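Local coordinates for protein endo-1,4-beta-xylanase (Uncultured bacterium, PDB 7AX7) that cleaves acetyl groups from acetylated xylan with the help of cobalt, serving as the CE4 esterase domain of a multidomain xylanase, at residues E3-L8 / G176-T181; D12-T17 / F34-Q39; A60-T65 / R100-A105; T122-S127 / I150-F155. All coordinates share one frame; numbering follows the deposited sequence.

Contact 1: E3-L8 / G176-T181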
# COMPACT_ATOMS: atom_id res chain seq x y z
N GLU A 3 17.82 -13.87 2.11
CA GLU A 3 17.07 -12.64 2.37
C GLU A 3 15.62 -12.96 2.72
O GLU A 3 15.00 -13.84 2.12
CB GLU A 3 17.12 -11.72 1.15
CG GLU A 3 17.90 -10.41 1.35
CD GLU A 3 17.90 -9.50 0.10
OE1 GLU A 3 18.65 -8.50 0.09
OE2 GLU A 3 17.15 -9.79 -0.86
N LYS A 4 15.09 -12.25 3.71
CA LYS A 4 13.71 -12.38 4.16
C LYS A 4 13.01 -11.05 3.90
O LYS A 4 13.38 -10.04 4.51
CB LYS A 4 13.63 -12.75 5.64
CG LYS A 4 14.31 -14.04 6.00
CD LYS A 4 14.40 -14.24 7.51
CE LYS A 4 15.06 -15.58 7.85
NZ LYS A 4 16.45 -15.73 7.28
N LEU A 5 12.03 -11.05 3.01
CA LEU A 5 11.47 -9.82 2.48
C LEU A 5 10.14 -9.49 3.13
O LEU A 5 9.30 -10.38 3.33
CB LEU A 5 11.29 -9.91 0.96
CG LEU A 5 12.54 -10.25 0.14
CD1 LEU A 5 12.23 -10.16 -1.35
CD2 LEU A 5 13.72 -9.34 0.53
N ILE A 6 9.94 -8.21 3.46
CA ILE A 6 8.67 -7.70 3.96
C ILE A 6 8.29 -6.47 3.15
O ILE A 6 9.14 -5.62 2.85
CB ILE A 6 8.71 -7.36 5.46
CG1 ILE A 6 8.88 -8.62 6.29
CG2 ILE A 6 7.40 -6.73 5.89
CD1 ILE A 6 7.58 -9.40 6.46
N ALA A 7 7.02 -6.36 2.80
CA ALA A 7 6.51 -5.23 2.03
C ALA A 7 5.53 -4.48 2.92
O ALA A 7 4.37 -4.88 3.04
CB ALA A 7 5.86 -5.69 0.73
N LEU A 8 6.02 -3.42 3.57
CA LEU A 8 5.15 -2.51 4.31
C LEU A 8 4.37 -1.65 3.33
O LEU A 8 4.95 -1.07 2.41
CB LEU A 8 5.97 -1.63 5.26
CG LEU A 8 6.48 -2.21 6.57
CD1 LEU A 8 7.29 -1.15 7.33
CD2 LEU A 8 5.34 -2.72 7.44
N GLY A 176 15.62 -9.92 11.23
CA GLY A 176 16.31 -10.25 10.00
C GLY A 176 15.56 -9.94 8.72
O GLY A 176 15.98 -10.41 7.65
N TYR A 177 14.49 -9.16 8.77
CA TYR A 177 13.74 -8.85 7.57
C TYR A 177 14.35 -7.67 6.83
O TYR A 177 15.00 -6.80 7.42
CB TYR A 177 12.28 -8.56 7.89
CG TYR A 177 11.49 -9.76 8.34
CD1 TYR A 177 10.98 -10.67 7.42
CD2 TYR A 177 11.23 -9.99 9.68
CE1 TYR A 177 10.24 -11.77 7.82
CE2 TYR A 177 10.49 -11.09 10.10
CZ TYR A 177 9.99 -11.98 9.17
OH TYR A 177 9.25 -13.07 9.58
N THR A 178 14.14 -7.65 5.52
CA THR A 178 14.57 -6.58 4.64
C THR A 178 13.32 -5.97 4.02
O THR A 178 12.45 -6.70 3.54
CB THR A 178 15.50 -7.11 3.55
OG1 THR A 178 16.74 -7.53 4.15
CG2 THR A 178 15.77 -6.03 2.50
N PHE A 179 13.21 -4.65 4.05
CA PHE A 179 12.01 -3.98 3.56
C PHE A 179 12.12 -3.70 2.07
O PHE A 179 13.16 -3.24 1.58
CB PHE A 179 11.77 -2.67 4.33
CG PHE A 179 11.39 -2.89 5.75
CD1 PHE A 179 10.07 -3.13 6.10
CD2 PHE A 179 12.35 -2.87 6.76
CE1 PHE A 179 9.71 -3.34 7.42
CE2 PHE A 179 12.00 -3.09 8.07
CZ PHE A 179 10.69 -3.31 8.41
N VAL A 180 11.04 -3.99 1.34
CA VAL A 180 10.99 -3.81 -0.10
C VAL A 180 9.65 -3.21 -0.48
O VAL A 180 8.66 -3.32 0.25
CB VAL A 180 11.22 -5.14 -0.86
CG1 VAL A 180 12.64 -5.69 -0.58
CG2 VAL A 180 10.16 -6.17 -0.47
N THR A 181 9.62 -2.57 -1.65
CA THR A 181 8.34 -2.21 -2.26
C THR A 181 7.67 -3.47 -2.81
O THR A 181 8.29 -4.53 -2.92
CB THR A 181 8.53 -1.19 -3.39
OG1 THR A 181 9.21 -1.81 -4.49
CG2 THR A 181 9.34 0.03 -2.91
O HOH W 1 18.90 -7.19 2.90
O HOH W 2 16.55 -10.09 5.04
O HOH W 3 6.17 -2.07 0.29
O HOH W 4 8.60 -2.09 2.75
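L8 and V180 pair through water: the L8 N and V180 O atoms lie 4.2 Å apart, and a water that accepts from L8 N also lies within bonding reach of V180 O, extending the parallel ladder of 3-8 and 176-181 past its last direct rung. Before that point the rungs are direct. T178 N donates to K4 O at 2.7 Å, I6 N to T178 O at 2.9 Å, and V180 N to I6 O. The side chains then divide between two faces. On one, L5 and T178 lie side by side, and L5 CD2 reaches V180 CG1 at 4.0 Å, with L185 of helix 182-189 touching both L5 and V180. On the other, Y177 has CG beside its backbone N (chi1 -70°), which sends the ring obliquely to K4 and I6: its CD1 is 3.8 Å from K4 CB and its CE1 3.8 Å from I6 CD1. An alanine at Y177 would probably uncover K4 CB and the I6 branch and open a gap beside A144 and L172. Farther along, L8 CG meets F179 CD1 at 3.7 Å, while the F179 ring also packs on I169 and L172 of helix 159-174. The short strand 177-179 thus links two helices: G176 closes a Schellman motif after the first, and T181 is the N-cap of the second. At the K4 end another water accepts from K4 N and donates to G176 O, at 2.7 Å. Backbone hydrogen bonds and buried carbon hold the middle of this pairing, whereas at its ends water bridges backbone polar atoms not directly bonded to each other.

Contact 2: D12-T17 / F34-Q39. With CO (cobalt (II) ion), chain B.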
# COMPACT_ATOMS: atom_id res chain seq x y z
N ASP A 12 -4.79 4.83 1.62
CA ASP A 12 -5.76 5.91 1.81
C ASP A 12 -5.16 7.31 1.72
O ASP A 12 -5.89 8.30 1.84
CB ASP A 12 -6.49 5.75 3.15
CG ASP A 12 -7.41 4.53 3.19
OD1 ASP A 12 -7.50 3.78 2.19
OD2 ASP A 12 -8.05 4.31 4.23
N GLY A 13 -3.85 7.44 1.50
CA GLY A 13 -3.25 8.75 1.33
C GLY A 13 -3.31 9.25 -0.11
O GLY A 13 -4.05 8.73 -0.95
N PRO A 14 -2.52 10.30 -0.42
CA PRO A 14 -1.67 10.98 0.56
C PRO A 14 -2.50 11.85 1.50
O PRO A 14 -3.57 12.33 1.13
CB PRO A 14 -0.74 11.86 -0.30
CG PRO A 14 -1.08 11.52 -1.76
CD PRO A 14 -2.47 10.96 -1.73
N SER A 15 -1.98 12.03 2.72
CA SER A 15 -2.53 12.96 3.69
C SER A 15 -1.36 13.61 4.41
O SER A 15 -0.20 13.23 4.23
CB SER A 15 -3.46 12.26 4.69
OG SER A 15 -2.71 11.43 5.57
N SER A 16 -1.67 14.59 5.26
CA SER A 16 -0.61 15.20 6.05
C SER A 16 0.03 14.17 6.97
O SER A 16 1.23 14.26 7.26
CB SER A 16 -1.15 16.39 6.85
OG SER A 16 -1.93 15.95 7.94
N THR A 17 -0.73 13.16 7.39
CA THR A 17 -0.16 12.09 8.19
C THR A 17 0.93 11.36 7.41
O THR A 17 1.94 10.94 7.99
CB THR A 17 -1.25 11.13 8.65
OG1 THR A 17 -2.21 11.84 9.44
CG2 THR A 17 -0.65 9.99 9.46
N PHE A 34 2.67 2.92 -1.25
CA PHE A 34 1.50 3.72 -0.89
C PHE A 34 0.45 3.55 -1.97
O PHE A 34 0.64 4.00 -3.11
CB PHE A 34 1.87 5.19 -0.70
CG PHE A 34 2.78 5.44 0.46
CD1 PHE A 34 4.17 5.34 0.31
CD2 PHE A 34 2.26 5.75 1.70
CE1 PHE A 34 5.01 5.55 1.39
CE2 PHE A 34 3.10 5.98 2.79
CZ PHE A 34 4.48 5.87 2.64
N PHE A 35 -0.66 2.91 -1.60
CA PHE A 35 -1.82 2.76 -2.47
C PHE A 35 -2.68 4.00 -2.31
O PHE A 35 -3.33 4.19 -1.27
CB PHE A 35 -2.57 1.47 -2.13
CG PHE A 35 -1.82 0.22 -2.49
CD1 PHE A 35 -0.79 -0.25 -1.68
CD2 PHE A 35 -2.13 -0.49 -3.64
CE1 PHE A 35 -0.08 -1.41 -2.02
CE2 PHE A 35 -1.43 -1.66 -3.99
CZ PHE A 35 -0.40 -2.11 -3.18
N LEU A 36 -2.68 4.85 -3.32
CA LEU A 36 -3.26 6.17 -3.20
C LEU A 36 -4.70 6.18 -3.69
O LEU A 36 -5.08 5.47 -4.62
CB LEU A 36 -2.45 7.20 -3.99
CG LEU A 36 -0.93 7.27 -3.78
CD1 LEU A 36 -0.35 8.35 -4.68
CD2 LEU A 36 -0.59 7.54 -2.33
N ILE A 37 -5.50 7.01 -3.03
CA ILE A 37 -6.84 7.35 -3.49
C ILE A 37 -6.71 8.47 -4.51
O ILE A 37 -6.13 9.53 -4.21
CB ILE A 37 -7.73 7.76 -2.31
CG1 ILE A 37 -7.85 6.59 -1.32
CG2 ILE A 37 -9.11 8.23 -2.81
CD1 ILE A 37 -8.63 6.91 -0.05
N GLY A 38 -7.23 8.25 -5.72
CA GLY A 38 -7.02 9.20 -6.80
C GLY A 38 -7.48 10.61 -6.49
O GLY A 38 -6.82 11.59 -6.86
N GLN A 39 -8.63 10.75 -5.81
CA GLN A 39 -9.09 12.11 -5.53
C GLN A 39 -8.25 12.81 -4.47
O GLN A 39 -8.38 14.02 -4.30
CB GLN A 39 -10.58 12.11 -5.12
CG GLN A 39 -10.89 11.50 -3.77
CD GLN A 39 -12.38 11.26 -3.57
OE1 GLN A 39 -13.20 11.58 -4.43
NE2 GLN A 39 -12.74 10.70 -2.42
CO CO B . -8.79 2.08 1.97
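D12 and G13 run beside F35 to I37, joined by two nearly straight backbone bonds, D12 N to F35 O at 3.3 Å and I37 N to G13 O at 3.1 Å, each donor almost in line with the carbonyl it meets. D12 adopts a positive phi (99°), and a cis peptide precedes P14, so the chain turns away sharply after this short pairing. I37 lays its extended chain across the D12 backbone, CD1 resting 3.6 Å from D12 CA. P14 and L36 cross at about a right angle, with P14 CD 3.9 Å from L36 CD2; M49 of helix 46-54 touches both. The contact lies at the carboxyl end of the strands in the beta-alpha-beta unit formed by strand 4-11, helix 16-28 and strand 33-36, where D12 is the second aspartate of the TFDDGP motif of the NodB family. Its CG sits beside the backbone N, anti to the carbonyl carbon (chi1 -68°), and the carboxylate leaves the pairing to meet the cobalt ion. OD1 binds the metal at 2.1 Å, while D12 OD2 stays 3.3 Å from it, so the aspartate binds through one oxygen; H62 and H66 are the other protein ligands. The backbone bonds flanking D12 hold the start of this side chain in place behind the metal. Farther on, S15 is the N-cap of the following helix: its OG takes a weak, bent bond from T17 N and also bonds D154 O, which ties the turn to the loop after strand 148-153.

Contact 3: A60-T65 / R100-A105. With CO (cobalt (II) ion), chain B; ACT (acetate ion), chain C.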
# COMPACT_ATOMS: atom_id res chain seq x y z
N ALA A 60 0.96 3.22 -5.84
CA ALA A 60 0.04 2.23 -6.39
C ALA A 60 -1.40 2.77 -6.28
O ALA A 60 -1.64 3.84 -5.72
CB ALA A 60 0.18 0.88 -5.66
N SER A 61 -2.35 2.02 -6.82
CA SER A 61 -3.72 2.49 -6.99
C SER A 61 -4.62 1.95 -5.88
O SER A 61 -4.60 0.75 -5.59
CB SER A 61 -4.26 2.06 -8.35
OG SER A 61 -5.62 2.43 -8.49
N HIS A 62 -5.41 2.84 -5.27
CA HIS A 62 -6.46 2.45 -4.34
C HIS A 62 -7.84 2.93 -4.82
O HIS A 62 -8.74 3.18 -4.02
CB HIS A 62 -6.14 2.99 -2.94
CG HIS A 62 -6.82 2.25 -1.82
ND1 HIS A 62 -7.17 0.92 -1.90
CD2 HIS A 62 -7.18 2.65 -0.58
CE1 HIS A 62 -7.73 0.54 -0.77
NE2 HIS A 62 -7.74 1.57 0.05
N SER A 63 -8.00 3.07 -6.14
CA SER A 63 -9.18 3.62 -6.82
C SER A 63 -9.20 5.14 -6.78
O SER A 63 -8.30 5.76 -6.20
CB SER A 63 -10.48 3.05 -6.22
OG SER A 63 -10.92 3.80 -5.09
N TYR A 64 -10.20 5.76 -7.42
CA TYR A 64 -10.29 7.22 -7.45
C TYR A 64 -11.14 7.80 -6.32
O TYR A 64 -10.74 8.78 -5.68
CB TYR A 64 -10.82 7.71 -8.81
CG TYR A 64 -10.53 9.18 -9.01
CD1 TYR A 64 -9.28 9.59 -9.47
CD2 TYR A 64 -11.46 10.16 -8.67
CE1 TYR A 64 -8.98 10.93 -9.63
CE2 TYR A 64 -11.17 11.50 -8.83
CZ TYR A 64 -9.92 11.88 -9.31
OH TYR A 64 -9.61 13.21 -9.47
N THR A 65 -12.32 7.22 -6.03
CA THR A 65 -13.23 7.75 -5.02
C THR A 65 -13.30 6.89 -3.76
O THR A 65 -14.00 7.26 -2.82
CB THR A 65 -14.66 7.90 -5.59
OG1 THR A 65 -15.15 6.61 -5.98
CG2 THR A 65 -14.69 8.84 -6.77
N ARG A 100 -5.02 -2.08 -4.97
CA ARG A 100 -5.61 -2.68 -3.77
C ARG A 100 -7.06 -2.26 -3.65
O ARG A 100 -7.35 -1.05 -3.62
CB ARG A 100 -4.83 -2.31 -2.51
CG ARG A 100 -5.43 -2.90 -1.25
CD ARG A 100 -4.59 -2.47 -0.05
NE ARG A 100 -3.53 -3.42 0.23
CZ ARG A 100 -2.35 -3.09 0.75
NH1 ARG A 100 -2.05 -1.82 1.02
NH2 ARG A 100 -1.45 -4.03 0.98
N PRO A 101 -8.00 -3.19 -3.60
CA PRO A 101 -9.43 -2.83 -3.61
C PRO A 101 -9.85 -2.16 -2.32
O PRO A 101 -9.50 -2.62 -1.22
CB PRO A 101 -10.13 -4.18 -3.80
CG PRO A 101 -9.16 -5.20 -3.31
CD PRO A 101 -7.80 -4.65 -3.68
N PRO A 102 -10.60 -1.06 -2.40
CA PRO A 102 -11.14 -0.44 -1.18
C PRO A 102 -11.96 -1.43 -0.38
O PRO A 102 -12.77 -2.19 -0.93
CB PRO A 102 -12.01 0.70 -1.72
CG PRO A 102 -11.45 1.00 -3.10
CD PRO A 102 -11.00 -0.33 -3.62
N TYR A 103 -11.74 -1.44 0.94
CA TYR A 103 -12.40 -2.34 1.88
C TYR A 103 -12.09 -3.80 1.60
O TYR A 103 -12.73 -4.68 2.18
CB TYR A 103 -13.92 -2.11 1.89
CG TYR A 103 -14.23 -0.63 1.99
CD1 TYR A 103 -14.07 0.05 3.19
CD2 TYR A 103 -14.64 0.09 0.87
CE1 TYR A 103 -14.32 1.41 3.28
CE2 TYR A 103 -14.91 1.45 0.95
CZ TYR A 103 -14.74 2.10 2.16
OH TYR A 103 -14.99 3.45 2.25
N ILE A 104 -11.12 -4.09 0.73
CA ILE A 104 -10.88 -5.44 0.25
C ILE A 104 -12.22 -6.03 -0.17
O ILE A 104 -12.52 -7.20 0.12
CB ILE A 104 -10.19 -6.30 1.33
CG1 ILE A 104 -9.07 -5.52 2.01
CG2 ILE A 104 -9.64 -7.58 0.70
CD1 ILE A 104 -7.88 -5.21 1.11
N ALA A 105 -13.06 -5.22 -0.81
CA ALA A 105 -14.31 -5.69 -1.39
C ALA A 105 -14.07 -5.93 -2.88
O ALA A 105 -13.83 -4.98 -3.63
CB ALA A 105 -15.44 -4.69 -1.16
CO CO B . -8.79 2.08 1.97
C ACT C . -8.74 -0.37 2.67
O ACT C . -7.72 0.33 2.91
OXT ACT C . -9.84 -0.01 2.17
CH3 ACT C . -8.61 -1.89 3.03
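H62 crosses from 60-65 to 100-105 with its imidazole, whose atoms meet first a carbonyl, then the proline backbone, then the metal. CB carries the ring with CG anti to the backbone N (chi1 -158°), and CG itself lies 3.8 Å from R100 O. Next, ND1 donates to that carbonyl oxygen, H62 ND1 to R100 O being 2.6 Å; the oxygen lies in the ring plane, but the donor stands 41° out of the carbonyl plane. CE1 runs beside the proline backbone, 3.6 Å from P102 CA. CD2 flanks the cobalt ion at 3.1 Å. At the tip NE2 binds the cobalt ion at 2.2 Å; held at ND1 and NE2 together, the ring has its rotation fixed. R100 N donates to S61 O at 2.9 Å, completing the backbone join, while the arginine side chain turns away to T9 and to a salt bridge with D11. S63 donates from OG to H62 O on an in-plane lone pair and sets OG 3.5 Å from P102 CG; S63 OG also accepts from H66 N. An alanine at S63 would probably leave H62 O and H66 N without this shared hydroxyl and let the turn between the two metal-binding histidines relax. Acetate, probably from the crystallisation liquor, chelates the cobalt through both oxygens, and Y103 N donates to its OXT at 2.7 Å. D12 and H66 are the remaining ligands. The arrangement is the Asp-His-His metal site of NodB-family deacetylases, its H-S-x-x-H segment steadied from behind by the backbone of the R-P-P-Y segment.

Contact 4: T122-S127 / I150-F155. Unlike the reference sequence in segment 122-127: S127 (reference Trp).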
# COMPACT_ATOMS: atom_id res chain seq x y z
N THR A 122 -1.72 -8.74 4.85
CA THR A 122 -2.26 -8.99 6.18
C THR A 122 -2.67 -7.67 6.83
O THR A 122 -1.85 -6.75 6.93
CB THR A 122 -1.26 -9.73 7.06
OG1 THR A 122 -0.87 -10.95 6.40
CG2 THR A 122 -1.88 -10.06 8.42
N LEU A 123 -3.93 -7.58 7.26
CA LEU A 123 -4.40 -6.39 7.95
C LEU A 123 -3.89 -6.38 9.38
O LEU A 123 -3.73 -7.43 10.00
CB LEU A 123 -5.93 -6.33 7.98
CG LEU A 123 -6.71 -6.63 6.70
CD1 LEU A 123 -8.21 -6.49 6.95
CD2 LEU A 123 -6.25 -5.72 5.58
N ILE A 124 -3.60 -5.18 9.89
CA ILE A 124 -3.25 -5.02 11.30
C ILE A 124 -4.31 -4.23 12.05
O ILE A 124 -4.08 -3.82 13.18
CB ILE A 124 -1.86 -4.39 11.47
CG1 ILE A 124 -1.90 -2.90 11.16
CG2 ILE A 124 -0.81 -5.10 10.59
CD1 ILE A 124 -0.72 -2.14 11.73
N ASN A 125 -5.48 -4.02 11.43
CA ASN A 125 -6.63 -3.37 12.08
C ASN A 125 -6.27 -1.98 12.59
O ASN A 125 -6.71 -1.58 13.67
CB ASN A 125 -7.20 -4.22 13.22
CG ASN A 125 -7.27 -5.71 12.87
OD1 ASN A 125 -6.84 -6.55 13.66
ND2 ASN A 125 -7.84 -6.03 11.71
N ASP A 126 -5.49 -1.23 11.82
CA ASP A 126 -5.10 0.13 12.19
C ASP A 126 -5.99 1.18 11.53
O ASP A 126 -5.53 2.30 11.25
CB ASP A 126 -3.63 0.39 11.86
CG ASP A 126 -3.40 0.63 10.38
OD1 ASP A 126 -4.04 -0.05 9.56
OD2 ASP A 126 -2.59 1.52 10.05
N SER A 127 -7.25 0.84 11.27
CA SER A 127 -8.22 1.82 10.81
C SER A 127 -9.14 2.31 11.93
O SER A 127 -9.80 3.34 11.76
CB SER A 127 -9.06 1.25 9.65
OG SER A 127 -10.01 0.30 10.09
N ILE A 150 2.15 -6.37 4.21
CA ILE A 150 1.47 -5.92 5.42
C ILE A 150 0.73 -4.62 5.12
O ILE A 150 1.30 -3.69 4.54
CB ILE A 150 2.45 -5.76 6.60
CG1 ILE A 150 3.06 -7.13 6.95
CG2 ILE A 150 1.74 -5.17 7.83
CD1 ILE A 150 4.18 -7.06 7.98
N LEU A 151 -0.55 -4.57 5.50
CA LEU A 151 -1.44 -3.47 5.16
C LEU A 151 -1.61 -2.56 6.36
O LEU A 151 -2.11 -2.99 7.41
CB LEU A 151 -2.80 -4.01 4.69
CG LEU A 151 -3.81 -3.03 4.09
CD1 LEU A 151 -4.82 -3.78 3.23
CD2 LEU A 151 -4.51 -2.21 5.16
N LEU A 152 -1.18 -1.30 6.21
CA LEU A 152 -1.40 -0.23 7.18
C LEU A 152 -2.16 0.90 6.48
O LEU A 152 -2.42 0.84 5.28
CB LEU A 152 -0.06 0.25 7.75
CG LEU A 152 0.85 -0.80 8.41
CD1 LEU A 152 1.72 -1.51 7.37
CD2 LEU A 152 1.73 -0.18 9.47
N HIS A 153 -2.55 1.94 7.24
CA HIS A 153 -3.28 3.08 6.69
C HIS A 153 -2.58 4.39 7.03
O HIS A 153 -2.13 4.59 8.16
CB HIS A 153 -4.72 3.18 7.23
CG HIS A 153 -5.57 1.99 6.92
ND1 HIS A 153 -5.40 0.77 7.53
CD2 HIS A 153 -6.60 1.84 6.06
CE1 HIS A 153 -6.30 -0.08 7.08
NE2 HIS A 153 -7.04 0.54 6.17
N ASP A 154 -2.52 5.30 6.05
CA ASP A 154 -2.06 6.66 6.30
C ASP A 154 -3.11 7.68 5.89
O ASP A 154 -2.80 8.73 5.31
CB ASP A 154 -0.71 6.92 5.62
CG ASP A 154 -0.78 6.87 4.09
OD1 ASP A 154 -1.62 6.13 3.54
OD2 ASP A 154 0.02 7.58 3.45
N PHE A 155 -4.38 7.40 6.19
CA PHE A 155 -5.39 8.45 6.08
C PHE A 155 -5.11 9.55 7.11
O PHE A 155 -4.40 9.34 8.10
CB PHE A 155 -6.80 7.88 6.25
CG PHE A 155 -7.04 7.18 7.57
CD1 PHE A 155 -7.23 7.89 8.74
CD2 PHE A 155 -7.09 5.80 7.62
CE1 PHE A 155 -7.45 7.24 9.95
CE2 PHE A 155 -7.30 5.14 8.82
CZ PHE A 155 -7.49 5.86 9.99
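D126 turns CG between its backbone N and carbonyl carbon (chi1 77°), while H153 keeps CG beside its own N (chi1 -60°), and the carboxylate meets the imidazole. H153 ND1 donates to D126 OD1 at 2.6 Å; the oxygen lies in the ring plane, whereas ND1 stands 36° out of the carboxylate plane. D126 OD2 uses its syn lone pair for H153 N at 2.8 Å and takes a further bond from T161 OG1. Held through both oxygens, D126 fixes the rotation of a histidine that lies about 3 Å, at nearest atoms, from the bound acetate and about 5 Å from the cobalt ion. S127, which replaces a reference tryptophan, covers one face of that imidazole in a CH-pi contact, its CB 4.1 Å from the H153 ring centroid. Upstream the pairing is strand-like: L151 N donates to T122 O at 2.9 Å. L123 and L151 lie side by side with a tight carbon contact, L123 CD2 to L151 CD1 at 3.4 Å, and I124 CD1 meets L152 CD2 at 3.9 Å. H153 and D154 belong to the L-H-D segment of NodB-family deacetylases. In the beta-alpha-beta unit of strand 118-123, helix 133-143 and strand 148-153, R136 of that helix touches I124 and D126, while L152 packs on L8 and F10 of strand 4-11.

Overall arrangement
All four contacts reach one parallel sheet; contacts 2, 3 and 4 gather about the metal, and contact 1 lies apart, about 22 Å centre to centre from contact 2. Contact 1 is partly buried; its chemistry is backbone pairing, aliphatic and aromatic packing, and water at the ends. Contacts 2 and 3 are buried and touch the same cobalt ion, D12 from one and H62 from the other; neighbouring strands 33-36 and 58-61 bring them together, with a probable hydrogen bond from H62 N, just past the second strand, to L36 O. Contact 4, partly buried, combines strand pairing with a histidine-carboxylate pair beside that site. It also touches contact 1, through a probable hydrogen bond from I150 N to A7 O, so strand 4-11 connects the packed end to the polar one.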